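Local structure of cellulosome anchoring protein cohesin region (Clostridium thermocellum, 4JO5) at residues 13-18 against 166-171; 30-35 against 138-143. The protein acts as a cellulose-binding module of the cellulosomal scaffoldin CipA, which brings cellulose together with the catalytic subunits of the cellulosome. All coordinates share one frame; numbering follows the deposited sequence.

Contact 1: residues 13-18 against 166-171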
loop_
_atom_site.group_PDB
_atom_site.type_symbol
_atom_site.label_atom_id
_atom_site.label_comp_id
_atom_site.label_asym_id
_atom_site.label_seq_id
_atom_site.Cartn_x
_atom_site.Cartn_y
_atom_site.Cartn_z
ATOM N N THR A 13 -12.637 11.467 1.575
ATOM C CA THR A 13 -12.265 10.861 0.291
ATOM C C THR A 13 -13.236 9.747 -0.130
ATOM O O THR A 13 -13.523 8.870 0.667
ATOM C CB THR A 13 -10.845 10.275 0.402
ATOM O OG1 THR A 13 -9.948 11.342 0.720
ATOM C CG2 THR A 13 -10.402 9.621 -0.887
ATOM N N PRO A 14 -13.726 9.775 -1.385
ATOM C CA PRO A 14 -14.690 8.752 -1.830
ATOM C C PRO A 14 -14.057 7.378 -2.016
ATOM O O PRO A 14 -12.879 7.269 -2.357
ATOM C CB PRO A 14 -15.156 9.260 -3.202
ATOM C CG PRO A 14 -14.628 10.669 -3.335
ATOM C CD PRO A 14 -13.446 10.767 -2.442
ATOM N N VAL A 15 -14.857 6.338 -1.836
ATOM C CA VAL A 15 -14.408 4.977 -2.106
ATOM C C VAL A 15 -15.420 4.246 -2.970
ATOM O O VAL A 15 -16.618 4.548 -2.985
ATOM C CB VAL A 15 -14.187 4.183 -0.795
ATOM C CG1 VAL A 15 -13.178 4.899 0.095
ATOM C CG2 VAL A 15 -15.495 3.999 -0.040
ATOM N N SER A 16 -14.929 3.259 -3.679
ATOM C CA SER A 16 -15.786 2.456 -4.519
ATOM C C SER A 16 -16.712 1.544 -3.709
ATOM O O SER A 16 -17.840 1.302 -4.107
ATOM C CB SER A 16 -14.921 1.622 -5.435
ATOM O OG SER A 16 -15.248 1.906 -6.741
ATOM N N GLY A 17 -16.237 1.048 -2.575
ATOM C CA GLY A 17 -17.042 0.197 -1.724
ATOM C C GLY A 17 -16.721 -1.285 -1.835
ATOM O O GLY A 17 -17.339 -2.108 -1.115
ATOM N N ASN A 18 -15.775 -1.643 -2.716
ATOM C CA ASN A 18 -15.398 -3.049 -2.893
ATOM C C ASN A 18 -14.232 -3.443 -1.999
ATOM O O ASN A 18 -14.046 -4.626 -1.665
ATOM C CB ASN A 18 -15.052 -3.376 -4.360
ATOM C CG ASN A 18 -14.494 -2.179 -5.128
ATOM O OD1 ASN A 18 -13.669 -1.428 -4.611
ATOM N ND2 ASN A 18 -14.961 -1.994 -6.369
ATOM N N LEU A 166 -8.684 3.141 -9.853
ATOM C CA LEU A 166 -8.620 3.561 -8.454
ATOM C C LEU A 166 -9.933 3.296 -7.695
ATOM O O LEU A 166 -10.974 3.848 -8.054
ATOM C CB LEU A 166 -8.314 5.065 -8.425
ATOM C CG LEU A 166 -8.212 5.740 -7.053
ATOM C CD1 LEU A 166 -7.076 5.162 -6.270
ATOM C CD2 LEU A 166 -7.993 7.245 -7.242
ATOM N N VAL A 167 -9.890 2.478 -6.645
ATOM C CA VAL A 167 -11.110 2.174 -5.865
ATOM C C VAL A 167 -11.060 2.622 -4.392
ATOM O O VAL A 167 -12.050 2.506 -3.660
ATOM C CB VAL A 167 -11.398 0.678 -5.893
ATOM C CG1 VAL A 167 -11.700 0.258 -7.317
ATOM C CG2 VAL A 167 -10.205 -0.099 -5.319
ATOM N N TRP A 168 -9.906 3.111 -3.964
ATOM C CA TRP A 168 -9.685 3.526 -2.574
ATOM C C TRP A 168 -8.559 4.551 -2.525
ATOM O O TRP A 168 -7.488 4.348 -3.113
ATOM C CB TRP A 168 -9.277 2.339 -1.679
ATOM C CG TRP A 168 -8.959 2.771 -0.276
ATOM C CD1 TRP A 168 -7.791 3.319 0.176
ATOM C CD2 TRP A 168 -9.841 2.733 0.851
ATOM N NE1 TRP A 168 -7.898 3.625 1.512
ATOM C CE2 TRP A 168 -9.151 3.276 1.946
ATOM C CE3 TRP A 168 -11.154 2.294 1.039
ATOM C CZ2 TRP A 168 -9.718 3.376 3.210
ATOM C CZ3 TRP A 168 -11.713 2.389 2.303
ATOM C CH2 TRP A 168 -10.991 2.912 3.372
ATOM N N GLY A 169 -8.799 5.626 -1.785
ATOM C CA GLY A 169 -7.778 6.586 -1.452
ATOM C C GLY A 169 -7.695 7.731 -2.434
ATOM O O GLY A 169 -8.351 7.756 -3.481
ATOM N N LYS A 170 -6.842 8.687 -2.093
ATOM C CA LYS A 170 -6.659 9.878 -2.905
ATOM C C LYS A 170 -5.184 9.982 -3.265
ATOM O O LYS A 170 -4.348 10.015 -2.371
ATOM C CB LYS A 170 -7.059 11.097 -2.093
ATOM C CG LYS A 170 -6.833 12.429 -2.833
ATOM C CD LYS A 170 -7.370 13.617 -2.050
ATOM C CE LYS A 170 -6.986 14.929 -2.713
ATOM N NZ LYS A 170 -7.758 15.206 -3.971
ATOM N N GLU A 171 -4.870 10.018 -4.563
ATOM C CA GLU A 171 -3.496 10.191 -5.022
ATOM C C GLU A 171 -3.006 11.602 -4.643
ATOM O O GLU A 171 -3.795 12.531 -4.597
ATOM C CB GLU A 171 -3.446 10.013 -6.547
ATOM C CG GLU A 171 -3.672 8.560 -7.001
ATOM C CD GLU A 171 -3.631 8.375 -8.506
ATOM O OE1 GLU A 171 -3.590 9.389 -9.262
ATOM O OE2 GLU A 171 -3.650 7.199 -8.933
HETATM O O HOH W 1 -11.038 8.286 -4.035
HETATM O O HOH W 2 -13.449 0.613 -2.043
#

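Contact 2: residues 30-35 against 138-143. With CA (calcium ion), chain B; 1MZ (1-methylimidazole), chain I.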
loop_
_atom_site.group_PDB
_atom_site.type_symbol
_atom_site.label_atom_id
_atom_site.label_comp_id
_atom_site.label_asym_id
_atom_site.label_seq_id
_atom_site.Cartn_x
_atom_site.Cartn_y
_atom_site.Cartn_z
ATOM N N ASP A 30 11.392 9.810 12.608
ATOM C CA ASP A 30 11.361 10.732 11.487
ATOM C C ASP A 30 12.550 10.435 10.591
ATOM O O ASP A 30 12.402 10.343 9.363
ATOM C CB ASP A 30 11.371 12.188 11.953
ATOM C CG ASP A 30 11.388 13.165 10.801
ATOM O OD1 ASP A 30 10.596 12.994 9.839
ATOM O OD2 ASP A 30 12.209 14.109 10.854
ATOM N N THR A 31 13.721 10.268 11.207
ATOM C CA THR A 31 14.941 9.913 10.477
ATOM C C THR A 31 15.201 8.440 10.610
ATOM O O THR A 31 15.406 7.949 11.698
ATOM C CB THR A 31 16.173 10.624 11.043
ATOM O OG1 THR A 31 16.029 12.035 10.869
ATOM C CG2 THR A 31 17.432 10.161 10.320
ATOM N N THR A 32 15.205 7.724 9.497
ATOM C CA THR A 32 15.292 6.285 9.548
ATOM C C THR A 32 15.767 5.750 8.210
ATOM O O THR A 32 15.547 6.375 7.168
ATOM C CB THR A 32 13.908 5.665 9.891
ATOM O OG1 THR A 32 14.038 4.251 10.049
ATOM C CG2 THR A 32 12.892 5.937 8.778
ATOM N N ASN A 33 16.388 4.583 8.223
ATOM C CA ASN A 33 16.848 4.006 6.974
ATOM C C ASN A 33 16.072 2.772 6.513
ATOM O O ASN A 33 16.545 2.070 5.618
ATOM C CB ASN A 33 18.341 3.713 7.017
ATOM C CG ASN A 33 18.698 2.692 8.039
ATOM O OD1 ASN A 33 17.832 2.118 8.699
ATOM N ND2 ASN A 33 19.991 2.451 8.188
ATOM N N SER A 34 14.903 2.506 7.116
ATOM C CA SER A 34 13.915 1.609 6.514
ATOM C C SER A 34 12.536 2.160 6.797
ATOM O O SER A 34 12.264 2.681 7.867
ATOM C CB SER A 34 14.016 0.135 6.990
ATOM O OG SER A 34 13.377 -0.072 8.238
ATOM N N ILE A 35 11.677 2.061 5.797
ATOM C CA ILE A 35 10.281 2.437 5.929
ATOM C C ILE A 35 9.483 1.132 5.971
ATOM O O ILE A 35 9.787 0.190 5.224
ATOM C CB ILE A 35 9.903 3.367 4.757
ATOM C CG1 ILE A 35 10.691 4.694 4.935
ATOM C CG2 ILE A 35 8.409 3.601 4.713
ATOM C CD1 ILE A 35 10.713 5.601 3.742
ATOM N N TYR A 138 16.176 8.074 5.297
ATOM C CA TYR A 138 15.003 8.730 4.776
ATOM C C TYR A 138 14.542 9.705 5.849
ATOM O O TYR A 138 14.930 9.581 7.008
ATOM C CB TYR A 138 13.871 7.738 4.615
ATOM C CG TYR A 138 13.980 6.703 3.522
ATOM C CD1 TYR A 138 13.785 7.045 2.194
ATOM C CD2 TYR A 138 14.146 5.358 3.834
ATOM C CE1 TYR A 138 13.791 6.076 1.190
ATOM C CE2 TYR A 138 14.190 4.381 2.834
ATOM C CZ TYR A 138 14.002 4.735 1.525
ATOM O OH TYR A 138 14.047 3.756 0.544
ATOM N N THR A 139 13.689 10.642 5.452
ATOM C CA THR A 139 12.926 11.452 6.381
ATOM C C THR A 139 11.475 11.121 6.138
ATOM O O THR A 139 11.015 11.293 5.000
ATOM C CB THR A 139 13.135 12.924 6.069
ATOM O OG1 THR A 139 14.503 13.247 6.322
ATOM C CG2 THR A 139 12.224 13.805 6.916
ATOM N N GLN A 140 10.748 10.694 7.176
ATOM C CA GLN A 140 9.367 10.254 6.998
ATOM C C GLN A 140 8.309 11.380 7.092
ATOM O O GLN A 140 7.210 11.229 6.567
ATOM C CB GLN A 140 9.021 9.163 8.015
ATOM C CG GLN A 140 9.913 7.916 7.908
ATOM C CD GLN A 140 9.214 6.709 8.468
ATOM O OE1 GLN A 140 8.505 6.013 7.746
ATOM N NE2 GLN A 140 9.374 6.472 9.765
ATOM N N SER A 141 8.658 12.505 7.712
ATOM C CA SER A 141 7.734 13.640 7.850
ATOM C C SER A 141 7.332 14.373 6.536
ATOM O O SER A 141 6.367 15.144 6.522
ATOM C CB SER A 141 8.295 14.651 8.851
ATOM O OG SER A 141 9.478 15.247 8.369
ATOM N N ASN A 142 8.047 14.140 5.441
ATOM C CA ASN A 142 7.632 14.676 4.146
ATOM C C ASN A 142 7.172 13.568 3.194
ATOM O O ASN A 142 7.430 13.633 1.983
ATOM C CB ASN A 142 8.761 15.483 3.511
ATOM C CG ASN A 142 10.036 14.678 3.344
ATOM O OD1 ASN A 142 10.071 13.476 3.593
ATOM N ND2 ASN A 142 11.094 15.343 2.897
ATOM N N ASP A 143 6.508 12.557 3.754
ATOM C CA ASP A 143 5.997 11.433 2.984
ATOM C C ASP A 143 4.465 11.368 3.043
ATOM O O ASP A 143 3.859 11.118 4.102
ATOM C CB ASP A 143 6.558 10.101 3.485
ATOM C CG ASP A 143 8.065 9.945 3.252
ATOM O OD1 ASP A 143 8.697 10.748 2.521
ATOM O OD2 ASP A 143 8.623 8.984 3.827
HETATM CA CA CA B . 10.923 11.424 2.579
HETATM N N1 1MZ I . 17.909 4.182 12.224
HETATM C C2 1MZ I . 18.628 4.869 11.240
HETATM N N3 1MZ I . 19.402 5.849 11.870
HETATM C C4 1MZ I . 19.159 5.764 13.276
HETATM C C5 1MZ I . 18.250 4.752 13.492
HETATM C CM1 1MZ I . 16.998 3.106 12.006
HETATM O O HOH W 3 12.123 16.276 9.382
HETATM O O HOH W 4 11.081 8.981 3.081
#

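Contact 1: residues 13-18 against 166-171
Ser16 N donates to Val167 O over 3.0 Å in a nearly straight bond (174° at the hydrogen), the one direct hydrogen bond between 13-18 and 166-171. The amide comes to this carbonyl tilted 32° from its plane. A water lies 2.9 Å from Val167 O, placed to donate to it, and accepts from Gly17 N, so consecutive amides of the incoming chain are linked to one carbonyl, the second through solvent. Farther along, another water donates both to Pro14 O and to Gly169 O, linking two carbonyls that, both being acceptors, could not bond to each other directly.

Side chains fill in around these bonds. Val15 CG1 lies 3.4 Å from Trp168 CE3, against the six-membered part of the indole, and the two side chains run alongside each other in the same direction. Trp168 CG lies anti to the backbone N (chi1 176°); this torsion sets the indole alongside Val15, while its NE1 is held by the carbonyl of Trp155. Ser16 and Asn18 both pack on Val167 CB: Ser16 CB sits 3.7 Å from Val167 CB, and Asn18 OD1, on a side chain crossing the valine at about a right angle, lies 3.4 Å from Val167 CB. At the other end Thr13 CG2 rests 3.6 Å from Gly169 C and also touches the CB of Lys170; Thr13 OG1 is bound by Asp156, and Lys170 NZ reaches the carbonyl of Gly174.

Val167 and Trp168 both face Ala160 in a classic beta bulge at the end of the edge strand 165-168. The N-terminal segment, running roughly antiparallel, is therefore laid along that strand with only one direct backbone bond, joined to its end largely through water and side-chain contacts rather than by continuous strand pairing.

Contact 2: residues 30-35 against 138-143
Ile35 CD1 sits over one face of the Tyr138 ring, 3.5 Å from its centroid and 15° off the normal, a CH-pi contact in which the two side chains cross at about a right angle. The edge of the ring, near its plane, meets Thr32 O and the backbone between Asn33 and Ser34, and the phenol OH is bound by Gln68. Tyr138 CG lies anti to the carbonyl carbon (chi1 -71°), which sets the ring against Ile35 CD1 and beside the backbone of 32-34.

Next to the ring the backbones pair as antiparallel strands. Thr32 and Tyr138 form a hydrogen-bonded pair: Tyr138 N to Thr32 O is short at 2.6 Å, and Thr32 N to Tyr138 O is 3.1 Å. Thr31 and Thr139 are the adjoining non-hydrogen-bonded pair. Gln140 N then donates to Asp30 O at 2.8 Å, in the carbonyl plane. Asp30 OD1 takes Ser141 N at 2.9 Å, nearly along its C-O axis, while a water joins Asp30 OD2 to the hydroxyl of Ser141. Thr32 CG2 packs on the Gln140 side chain, whose NE2 is held by the carbonyls of Asn27 and Ser29.

From this pairing the chain enters a type I turn, Gln140 to Asp143, that carries two of the calcium ligands. Thr139 O and Asn142 OD1 bind the calcium, as does Asp143 OD1 at 2.3 Å; a water held by Asp143 OD2 also binds it, and Thr61 and Asp63 complete the site. The arrangement is a two-stranded antiparallel sheet leading into the calcium-binding loop of this family 3 cellulose-binding module.

Overall arrangement
Contact 2 is nested within the loop closed by contact 1, and all four segments belong to the same CBM3 module. Their centres stand 26 Å apart and their nearest atoms about 10 Å, without touching. The centre of contact 1 lies about 13 Å, and that of contact 2 about 16 Å, from the centre of the chain. Contact 1 joins the N-terminal segment to an edge strand of the five-stranded sheet, bringing the two ends of the module together. Contact 2 combines residues of the calcium site with Thr32 and Asn33, which line the 1-methylimidazole pocket with Asn137. Both bound groups lie at contact 2, each completed by residues outside it, whereas contact 1 holds residues of neither site.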